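Long-range contacts in LbaCas13a H328A (C2c2) (Lachnospiraceae bacterium NK4A179, PDB 5WLH), which binds a pre-crRNA guide and, as a CRISPR-Cas13a (C2c2) nuclease, probably processes that RNA and cleaves RNA targets complementary to its spacer: residues 1049-1055 with 1252-1258; 1110-1114 with 1358-1363. All coordinates share one frame; numbering follows the deposited sequence.

Contact 1. Residues 1049-1055 with 1252-1258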
ATOM      1  N   GLU A1049      -9.802  21.459   6.128  1.00 27.67           N
ATOM      2  CA  GLU A1049     -10.621  22.018   5.058  1.00 30.02           C
ATOM      3  C   GLU A1049     -11.964  22.422   5.653  1.00 35.48           C
ATOM      4  O   GLU A1049     -12.796  21.563   5.972  1.00 29.46           O
ATOM      5  CB  GLU A1049     -10.782  21.015   3.919  1.00 33.19           C
ATOM      6  CG  GLU A1049      -9.439  20.534   3.364  1.00 31.79           C
ATOM      7  CD  GLU A1049      -8.825  21.528   2.392  1.00 35.63           C
ATOM      8  OE1 GLU A1049      -9.456  22.575   2.122  1.00 36.50           O
ATOM      9  OE2 GLU A1049      -7.709  21.273   1.888  1.00 33.83           O
ATOM     10  N   ARG A1050     -12.159  23.735   5.809  1.00 37.25           N
ATOM     11  CA  ARG A1050     -13.227  24.232   6.671  1.00 37.46           C
ATOM     12  C   ARG A1050     -14.590  23.843   6.136  1.00 30.53           C
ATOM     13  O   ARG A1050     -15.404  23.256   6.858  1.00 33.88           O
ATOM     14  CB  ARG A1050     -13.123  25.749   6.817  1.00 41.95           C
ATOM     15  CG  ARG A1050     -14.163  26.368   7.732  1.00 43.93           C
ATOM     16  CD  ARG A1050     -14.024  27.889   7.729  1.00 43.62           C
ATOM     17  NE  ARG A1050     -15.241  28.560   8.170  1.00 48.94           N
ATOM     18  CZ  ARG A1050     -15.332  29.873   8.365  1.00 56.51           C
ATOM     19  NH1 ARG A1050     -16.474  30.412   8.768  1.00 61.64           N
ATOM     20  NH2 ARG A1050     -14.276  30.647   8.157  1.00 56.63           N
ATOM     21  N   ARG A1051     -14.863  24.171   4.872  1.00 34.07           N
ATOM     22  CA  ARG A1051     -16.184  23.900   4.318  1.00 37.73           C
ATOM     23  C   ARG A1051     -16.470  22.409   4.322  1.00 31.83           C
ATOM     24  O   ARG A1051     -17.599  21.983   4.584  1.00 28.83           O
ATOM     25  CB  ARG A1051     -16.287  24.472   2.905  1.00 42.89           C
ATOM     26  CG  ARG A1051     -16.131  25.994   2.852  1.00 45.97           C
ATOM     27  CD  ARG A1051     -16.968  26.610   1.744  1.00 48.17           C
ATOM     28  NE  ARG A1051     -16.522  26.223   0.407  1.00 48.92           N
ATOM     29  CZ  ARG A1051     -17.303  25.643  -0.501  1.00 47.78           C
ATOM     30  NH1 ARG A1051     -18.565  25.378  -0.212  1.00 48.75           N
ATOM     31  NH2 ARG A1051     -16.824  25.329  -1.698  1.00 44.66           N
ATOM     32  N   PHE A1052     -15.444  21.590   4.078  1.00 31.59           N
ATOM     33  CA  PHE A1052     -15.627  20.144   4.146  1.00 29.39           C
ATOM     34  C   PHE A1052     -16.047  19.708   5.547  1.00 30.27           C
ATOM     35  O   PHE A1052     -17.038  18.982   5.718  1.00 27.64           O
ATOM     36  CB  PHE A1052     -14.328  19.452   3.717  1.00 24.95           C
ATOM     37  CG  PHE A1052     -14.237  18.016   4.133  1.00 24.01           C
ATOM     38  CD1 PHE A1052     -14.923  17.040   3.427  1.00 24.10           C
ATOM     39  CD2 PHE A1052     -13.446  17.635   5.207  1.00 24.85           C
ATOM     40  CE1 PHE A1052     -14.832  15.707   3.792  1.00 23.21           C
ATOM     41  CE2 PHE A1052     -13.364  16.305   5.581  1.00 24.45           C
ATOM     42  CZ  PHE A1052     -14.060  15.344   4.870  1.00 24.98           C
ATOM     43  N   LEU A1053     -15.302  20.144   6.567  1.00 26.77           N
ATOM     44  CA  LEU A1053     -15.622  19.747   7.935  1.00 30.08           C
ATOM     45  C   LEU A1053     -17.023  20.205   8.331  1.00 32.03           C
ATOM     46  O   LEU A1053     -17.769  19.450   8.959  1.00 30.28           O
ATOM     47  CB  LEU A1053     -14.583  20.301   8.903  1.00 32.08           C
ATOM     48  CG  LEU A1053     -13.231  19.585   8.815  1.00 30.22           C
ATOM     49  CD1 LEU A1053     -12.174  20.410   9.509  1.00 31.43           C
ATOM     50  CD2 LEU A1053     -13.322  18.194   9.440  1.00 28.81           C
ATOM     51  N   GLU A1054     -17.402  21.433   7.952  1.00 30.06           N
ATOM     52  CA  GLU A1054     -18.761  21.907   8.224  1.00 30.28           C
ATOM     53  C   GLU A1054     -19.809  21.058   7.517  1.00 33.18           C
ATOM     54  O   GLU A1054     -20.925  20.892   8.028  1.00 35.30           O
ATOM     55  CB  GLU A1054     -18.922  23.365   7.792  1.00 31.39           C
ATOM     56  CG  GLU A1054     -18.046  24.348   8.536  1.00 37.26           C
ATOM     57  CD  GLU A1054     -17.991  25.696   7.842  1.00 42.22           C
ATOM     58  OE1 GLU A1054     -18.178  25.744   6.613  1.00 42.27           O
ATOM     59  OE2 GLU A1054     -17.767  26.713   8.522  1.00 48.82           O
ATOM     60  N   LYS A1055     -19.484  20.522   6.342  1.00 30.19           N
ATOM     61  CA  LYS A1055     -20.460  19.751   5.585  1.00 30.20           C
ATOM     62  C   LYS A1055     -20.623  18.328   6.096  1.00 34.45           C
ATOM     63  O   LYS A1055     -21.652  17.703   5.825  1.00 36.71           O
ATOM     64  CB  LYS A1055     -20.077  19.727   4.101  1.00 34.01           C
ATOM     65  CG  LYS A1055     -20.448  21.011   3.350  1.00 35.91           C
ATOM     66  CD  LYS A1055     -19.686  21.155   2.044  1.00 39.60           C
ATOM     67  CE  LYS A1055     -19.794  22.567   1.493  1.00 41.09           C
ATOM     68  NZ  LYS A1055     -21.217  22.952   1.242  1.00 37.33           N
ATOM     69  N   PHE A1252      -6.929  19.440  -5.478  1.00 23.07           N
ATOM     70  CA  PHE A1252      -7.786  19.550  -4.311  1.00 21.95           C
ATOM     71  C   PHE A1252      -9.111  20.234  -4.660  1.00 21.34           C
ATOM     72  O   PHE A1252      -9.678  20.946  -3.832  1.00 23.15           O
ATOM     73  CB  PHE A1252      -7.057  20.288  -3.172  1.00 23.88           C
ATOM     74  CG  PHE A1252      -5.952  19.460  -2.526  1.00 22.83           C
ATOM     75  CD1 PHE A1252      -4.744  19.232  -3.191  1.00 23.87           C
ATOM     76  CD2 PHE A1252      -6.141  18.880  -1.284  1.00 24.25           C
ATOM     77  CE1 PHE A1252      -3.737  18.455  -2.609  1.00 23.40           C
ATOM     78  CE2 PHE A1252      -5.134  18.094  -0.687  1.00 23.81           C
ATOM     79  CZ  PHE A1252      -3.940  17.881  -1.350  1.00 21.42           C
ATOM     80  N   ARG A1253      -9.595  20.024  -5.890  1.00 22.02           N
ATOM     81  CA  ARG A1253     -10.812  20.708  -6.333  1.00 21.13           C
ATOM     82  C   ARG A1253     -12.029  20.250  -5.542  1.00 27.48           C
ATOM     83  O   ARG A1253     -12.983  21.017  -5.379  1.00 27.81           O
ATOM     84  CB  ARG A1253     -11.045  20.471  -7.826  1.00 22.22           C
ATOM     85  CG  ARG A1253      -9.893  20.886  -8.729  1.00 25.92           C
ATOM     86  CD  ARG A1253      -9.633  22.388  -8.628  1.00 33.14           C
ATOM     87  NE  ARG A1253     -10.858  23.164  -8.800  1.00 33.51           N
ATOM     88  CZ  ARG A1253     -11.033  24.396  -8.331  1.00 39.18           C
ATOM     89  NH1 ARG A1253     -10.061  24.998  -7.655  1.00 38.02           N
ATOM     90  NH2 ARG A1253     -12.186  25.024  -8.527  1.00 39.22           N
ATOM     91  N   TYR A1254     -12.018  19.005  -5.049  1.00 24.21           N
ATOM     92  CA  TYR A1254     -13.127  18.530  -4.233  1.00 25.23           C
ATOM     93  C   TYR A1254     -13.447  19.506  -3.114  1.00 28.48           C
ATOM     94  O   TYR A1254     -14.620  19.748  -2.797  1.00 33.30           O
ATOM     95  CB  TYR A1254     -12.778  17.163  -3.652  1.00 26.70           C
ATOM     96  CG  TYR A1254     -13.670  16.724  -2.519  1.00 27.29           C
ATOM     97  CD1 TYR A1254     -14.899  16.141  -2.771  1.00 29.40           C
ATOM     98  CD2 TYR A1254     -13.259  16.846  -1.200  1.00 24.33           C
ATOM     99  CE1 TYR A1254     -15.715  15.714  -1.739  1.00 27.68           C
ATOM    100  CE2 TYR A1254     -14.063  16.409  -0.151  1.00 26.47           C
ATOM    101  CZ  TYR A1254     -15.289  15.847  -0.432  1.00 26.97           C
ATOM    102  OH  TYR A1254     -16.090  15.419   0.601  1.00 28.41           O
ATOM    103  N   TYR A1255     -12.412  20.073  -2.501  1.00 25.69           N
ATOM    104  CA  TYR A1255     -12.582  20.909  -1.326  1.00 28.97           C
ATOM    105  C   TYR A1255     -13.111  22.292  -1.661  1.00 31.05           C
ATOM    106  O   TYR A1255     -13.513  23.014  -0.746  1.00 36.36           O
ATOM    107  CB  TYR A1255     -11.261  21.027  -0.569  1.00 26.42           C
ATOM    108  CG  TYR A1255     -10.837  19.699   0.028  1.00 27.64           C
ATOM    109  CD1 TYR A1255     -11.552  19.145   1.085  1.00 32.23           C
ATOM    110  CD2 TYR A1255      -9.753  18.982  -0.478  1.00 25.43           C
ATOM    111  CE1 TYR A1255     -11.183  17.928   1.648  1.00 27.76           C
ATOM    112  CE2 TYR A1255      -9.385  17.732   0.089  1.00 25.23           C
ATOM    113  CZ  TYR A1255     -10.108  17.233   1.151  1.00 28.35           C
ATOM    114  OH  TYR A1255      -9.785  16.014   1.731  1.00 31.95           O
ATOM    115  N   SER A1256     -13.103  22.668  -2.937  1.00 29.65           N
ATOM    116  CA  SER A1256     -13.683  23.919  -3.399  1.00 33.02           C
ATOM    117  C   SER A1256     -15.087  23.746  -3.950  1.00 39.15           C
ATOM    118  O   SER A1256     -15.914  24.651  -3.808  1.00 47.01           O
ATOM    119  CB  SER A1256     -12.793  24.544  -4.479  1.00 33.30           C
ATOM    120  OG  SER A1256     -11.569  24.981  -3.915  1.00 42.57           O
ATOM    121  N   SER A1257     -15.390  22.602  -4.543  1.00 37.43           N
ATOM    122  CA  SER A1257     -16.620  22.460  -5.305  1.00 41.18           C
ATOM    123  C   SER A1257     -17.561  21.389  -4.780  1.00 39.97           C
ATOM    124  O   SER A1257     -18.774  21.571  -4.878  1.00 37.89           O
ATOM    125  CB  SER A1257     -16.301  22.168  -6.777  1.00 41.68           C
ATOM    126  OG  SER A1257     -15.700  20.898  -6.925  1.00 48.26           O
ATOM    127  N   PHE A1258     -17.050  20.282  -4.235  1.00 36.04           N
ATOM    128  CA  PHE A1258     -17.899  19.215  -3.697  1.00 35.06           C
ATOM    129  C   PHE A1258     -18.920  18.738  -4.724  1.00 37.02           C
ATOM    130  O   PHE A1258     -20.045  18.365  -4.377  1.00 41.41           O
ATOM    131  CB  PHE A1258     -18.600  19.658  -2.405  1.00 36.97           C
ATOM    132  CG  PHE A1258     -17.655  20.114  -1.329  1.00 35.73           C
ATOM    133  CD1 PHE A1258     -17.022  19.192  -0.505  1.00 34.21           C
ATOM    134  CD2 PHE A1258     -17.375  21.462  -1.151  1.00 35.01           C
ATOM    135  CE1 PHE A1258     -16.136  19.610   0.483  1.00 32.21           C
ATOM    136  CE2 PHE A1258     -16.482  21.884  -0.164  1.00 35.69           C
ATOM    137  CZ  PHE A1258     -15.862  20.955   0.654  1.00 36.49           C
TER

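Contact 2. Residues 1110-1114 with 1358-1363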
ATOM      1  N   ASP A1110      -9.906  13.899  13.752  1.00 27.04           N
ATOM      2  CA  ASP A1110     -10.043  12.544  13.232  1.00 29.79           C
ATOM      3  C   ASP A1110     -10.596  12.560  11.814  1.00 29.94           C
ATOM      4  O   ASP A1110     -10.021  11.950  10.910  1.00 22.22           O
ATOM      5  CB  ASP A1110     -10.945  11.719  14.154  1.00 35.03           C
ATOM      6  CG  ASP A1110     -10.634  10.235  14.122  1.00 44.73           C
ATOM      7  OD1 ASP A1110      -9.764   9.802  13.338  1.00 49.27           O
ATOM      8  OD2 ASP A1110     -11.283   9.488  14.880  1.00 50.71           O
ATOM      9  N   TYR A1111     -11.709  13.267  11.594  1.00 25.88           N
ATOM     10  CA  TYR A1111     -12.274  13.307  10.249  1.00 29.00           C
ATOM     11  C   TYR A1111     -11.309  13.949   9.261  1.00 24.91           C
ATOM     12  O   TYR A1111     -11.219  13.516   8.107  1.00 25.48           O
ATOM     13  CB  TYR A1111     -13.606  14.053  10.251  1.00 28.78           C
ATOM     14  CG  TYR A1111     -14.615  13.425  11.173  1.00 28.59           C
ATOM     15  CD1 TYR A1111     -14.796  12.053  11.190  1.00 26.12           C
ATOM     16  CD2 TYR A1111     -15.345  14.196  12.058  1.00 33.45           C
ATOM     17  CE1 TYR A1111     -15.710  11.465  12.043  1.00 31.73           C
ATOM     18  CE2 TYR A1111     -16.262  13.619  12.926  1.00 32.99           C
ATOM     19  CZ  TYR A1111     -16.440  12.262  12.910  1.00 33.13           C
ATOM     20  OH  TYR A1111     -17.345  11.689  13.767  1.00 39.21           O
ATOM     21  N   SER A1112     -10.590  14.993   9.684  1.00 26.55           N
ATOM     22  CA  SER A1112      -9.638  15.631   8.772  1.00 26.30           C
ATOM     23  C   SER A1112      -8.537  14.665   8.370  1.00 26.26           C
ATOM     24  O   SER A1112      -8.141  14.613   7.196  1.00 26.68           O
ATOM     25  CB  SER A1112      -9.021  16.878   9.409  1.00 26.54           C
ATOM     26  OG  SER A1112     -10.033  17.762   9.809  1.00 36.43           O
ATOM     27  N   GLU A1113      -8.028  13.899   9.336  1.00 23.53           N
ATOM     28  CA  GLU A1113      -6.994  12.916   9.031  1.00 22.52           C
ATOM     29  C   GLU A1113      -7.519  11.839   8.102  1.00 23.06           C
ATOM     30  O   GLU A1113      -6.790  11.360   7.232  1.00 22.67           O
ATOM     31  CB  GLU A1113      -6.466  12.274  10.315  1.00 30.36           C
ATOM     32  CG  GLU A1113      -5.357  13.051  10.979  1.00 41.60           C
ATOM     33  CD  GLU A1113      -4.779  12.297  12.156  1.00 47.63           C
ATOM     34  OE1 GLU A1113      -4.315  11.149  11.956  1.00 47.04           O
ATOM     35  OE2 GLU A1113      -4.803  12.846  13.276  1.00 53.18           O
ATOM     36  N   ILE A1114      -8.768  11.400   8.304  1.00 20.22           N
ATOM     37  CA  ILE A1114      -9.307  10.362   7.432  1.00 17.34           C
ATOM     38  C   ILE A1114      -9.421  10.889   6.016  1.00 18.36           C
ATOM     39  O   ILE A1114      -9.056  10.206   5.053  1.00 21.13           O
ATOM     40  CB  ILE A1114     -10.660   9.839   7.953  1.00 19.65           C
ATOM     41  CG1 ILE A1114     -10.433   8.994   9.206  1.00 24.51           C
ATOM     42  CG2 ILE A1114     -11.328   8.980   6.891  1.00 27.16           C
ATOM     43  CD1 ILE A1114     -11.705   8.716  10.041  1.00 28.12           C
ATOM     44  N   ARG A1358     -22.998   8.309  15.954  1.00 29.60           N
ATOM     45  CA  ARG A1358     -22.720   9.678  15.528  1.00 30.47           C
ATOM     46  C   ARG A1358     -21.420   9.756  14.730  1.00 31.23           C
ATOM     47  O   ARG A1358     -21.343  10.445  13.701  1.00 32.24           O
ATOM     48  CB  ARG A1358     -22.665  10.584  16.752  1.00 37.61           C
ATOM     49  CG  ARG A1358     -22.169  11.988  16.498  1.00 41.90           C
ATOM     50  CD  ARG A1358     -22.272  12.747  17.794  1.00 47.75           C
ATOM     51  NE  ARG A1358     -21.952  14.158  17.662  1.00 52.09           N
ATOM     52  CZ  ARG A1358     -22.318  15.069  18.553  1.00 51.14           C
ATOM     53  NH1 ARG A1358     -23.015  14.694  19.615  1.00 47.55           N
ATOM     54  NH2 ARG A1358     -21.987  16.340  18.388  1.00 52.79           N
ATOM     55  N   TYR A1359     -20.387   9.055  15.192  1.00 27.93           N
ATOM     56  CA  TYR A1359     -19.135   8.990  14.445  1.00 29.03           C
ATOM     57  C   TYR A1359     -19.359   8.360  13.077  1.00 27.77           C
ATOM     58  O   TYR A1359     -18.923   8.895  12.049  1.00 27.54           O
ATOM     59  CB  TYR A1359     -18.114   8.193  15.250  1.00 27.07           C
ATOM     60  CG  TYR A1359     -16.727   8.113  14.643  1.00 25.20           C
ATOM     61  CD1 TYR A1359     -16.435   7.198  13.639  1.00 27.79           C
ATOM     62  CD2 TYR A1359     -15.708   8.933  15.096  1.00 29.99           C
ATOM     63  CE1 TYR A1359     -15.148   7.122  13.086  1.00 28.83           C
ATOM     64  CE2 TYR A1359     -14.435   8.861  14.566  1.00 32.48           C
ATOM     65  CZ  TYR A1359     -14.162   7.967  13.560  1.00 34.17           C
ATOM     66  OH  TYR A1359     -12.885   7.913  13.039  1.00 35.49           O
ATOM     67  N   LEU A1360     -20.047   7.215  13.051  1.00 25.66           N
ATOM     68  CA  LEU A1360     -20.290   6.516  11.793  1.00 28.63           C
ATOM     69  C   LEU A1360     -21.084   7.374  10.820  1.00 29.69           C
ATOM     70  O   LEU A1360     -20.884   7.279   9.600  1.00 23.58           O
ATOM     71  CB  LEU A1360     -21.008   5.199  12.062  1.00 25.38           C
ATOM     72  CG  LEU A1360     -20.252   4.185  12.907  1.00 26.18           C
ATOM     73  CD1 LEU A1360     -21.103   2.963  13.181  1.00 23.80           C
ATOM     74  CD2 LEU A1360     -18.928   3.778  12.227  1.00 25.82           C
ATOM     75  N   GLN A1361     -21.985   8.213  11.334  1.00 26.47           N
ATOM     76  CA  GLN A1361     -22.710   9.125  10.457  1.00 27.46           C
ATOM     77  C   GLN A1361     -21.763  10.078   9.745  1.00 23.92           C
ATOM     78  O   GLN A1361     -21.934  10.359   8.555  1.00 29.73           O
ATOM     79  CB  GLN A1361     -23.743   9.924  11.255  1.00 31.26           C
ATOM     80  CG  GLN A1361     -25.083   9.228  11.406  1.00 34.13           C
ATOM     81  CD  GLN A1361     -25.960   9.901  12.447  1.00 38.44           C
ATOM     82  OE1 GLN A1361     -26.966   9.347  12.874  1.00 41.70           O
ATOM     83  NE2 GLN A1361     -25.569  11.094  12.867  1.00 37.92           N
ATOM     84  N   SER A1362     -20.776  10.619  10.463  1.00 25.48           N
ATOM     85  CA  SER A1362     -19.861  11.552   9.814  1.00 25.18           C
ATOM     86  C   SER A1362     -18.975  10.844   8.798  1.00 26.09           C
ATOM     87  O   SER A1362     -18.593  11.444   7.785  1.00 27.33           O
ATOM     88  CB  SER A1362     -19.016  12.272  10.859  1.00 28.97           C
ATOM     89  OG  SER A1362     -19.755  13.342  11.429  1.00 35.12           O
ATOM     90  N   ILE A1363     -18.633   9.581   9.056  1.00 26.44           N
ATOM     91  CA  ILE A1363     -17.896   8.796   8.068  1.00 28.28           C
ATOM     92  C   ILE A1363     -18.733   8.603   6.814  1.00 27.38           C
ATOM     93  O   ILE A1363     -18.237   8.744   5.697  1.00 23.88           O
ATOM     94  CB  ILE A1363     -17.469   7.448   8.669  1.00 27.82           C
ATOM     95  CG1 ILE A1363     -16.527   7.659   9.870  1.00 25.76           C
ATOM     96  CG2 ILE A1363     -16.833   6.574   7.603  1.00 28.42           C
ATOM     97  CD1 ILE A1363     -15.273   8.499   9.534  1.00 26.59           C
TER

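Contact 1. Residues 1049-1055 with 1252-1258
The Tyr1255 ring carries Glu1049 on one face and its own neighbour Tyr1254 on the other, while Phe1052 CB meets its edge. Glu1049 CG lies 3.6 Å from the Tyr1255 ring centroid as a CH-pi contact, and the bend at chi2 (-80°) lays the carboxylate over the same ring, its plane only 11° from the ring's. Glu1049 OE2 goes on to a salt bridge with Arg511. Tyr1255 in turn points an edge at the face of Phe1052, a T-shaped pair with planes at 88°. Tyr1254 OH meets the edge of the Phe1052 ring, 3.4 Å from Phe1052 CE1, the two rings oblique to each other, completing an aromatic cluster of three. The Phe1258 ring, on the residue that leaves the short helix with positive phi, has the Tyr1254 carbonyl oxygen over one face and Lys1055 over the other. There Lys1055 CD stands almost on the ring normal, 3.8 Å from the Phe1258 centroid, and NZ continues to the hydroxyl of Tyr1369. Phe1258 CE1 also touches Phe1052 CB at 3.7 Å. Phe1252, with positive phi, is the C-prime residue of the Schellman motif that ends helix 1239-1250, and directly follows an R-X4-H sequence like that of HEPN nuclease domains. Phe1052 and Tyr1255 both pack on Ala1115 of helix 1106-1145, while helix 486-517 brings Arg511 to Glu1049 and Tyr1255, and Phe508 edge-to-face with Phe1252.

Contact 2. Residues 1110-1114 with 1358-1363
Tyr1111 reaches across to Tyr1359, Ser1362 and Ile1363 where two helices, probably both in the C-terminal HEPN region, pack side by side in the same general direction. Their segment axes come within 11.4 Å, at a crossing angle of -34°, a gap spanned by the two tyrosines. The tight part is built round Tyr1111: with CG anti to the carbonyl carbon (chi1 -59°), its ring swings across to the other helix, although its CB does not point there. Ser1362 CB sits over one ring face, 3.3 Å from Tyr1111 CZ, as a CH-pi contact, while Ser1362 OG is hydrogen-bonded to Ile1056 O. The two tyrosines run antiparallel past one another, their planes oblique at 44°, with Tyr1111 CE1 3.8 Å from Tyr1359 CE2 over the face of the Tyr1359 ring. A serine in place of Tyr1111 would probably open a gap between the helices and leave Ser1362 CB and the Tyr1359 face without their aromatic partner. The looser side is polar and partly exposed: the Tyr1359 hydroxyl gives a weak hydrogen bond to Asp1110 OD2 (2.9 Å), which lies in the plane of the tyrosine ring at its edge, and Arg1358 at the margin turns instead to Asp1064. Back inside, the two isoleucine side chains meet nearly perpendicular, and Ile1114 CD1 meets Ile1363 CD1 at 3.6 Å.

In the fold
From the N terminus the chain passes 1049-1055, then 1110-1114, then 1252-1258 and finally 1358-1363, so the two loops cross rather than nest. Contact 1 closes a mostly helical loop of 196 residues. Contact 2 closes one of 243, which also takes in the four-stranded antiparallel sheet of strands 1297-1310, 1321-1330, 1336-1344 and 1349-1353. The centres are about 14 Å apart, and Leu1053 CD2 packs against Ser1112 OG at 3.3 Å. Contact 1 ties helix 1050-1056 to the short helix 1254-1257, contact 2 ties helix 1106-1145 to helix 1357-1368 near the C terminus, and helices 1050-1056 and 1106-1145 pack on each other.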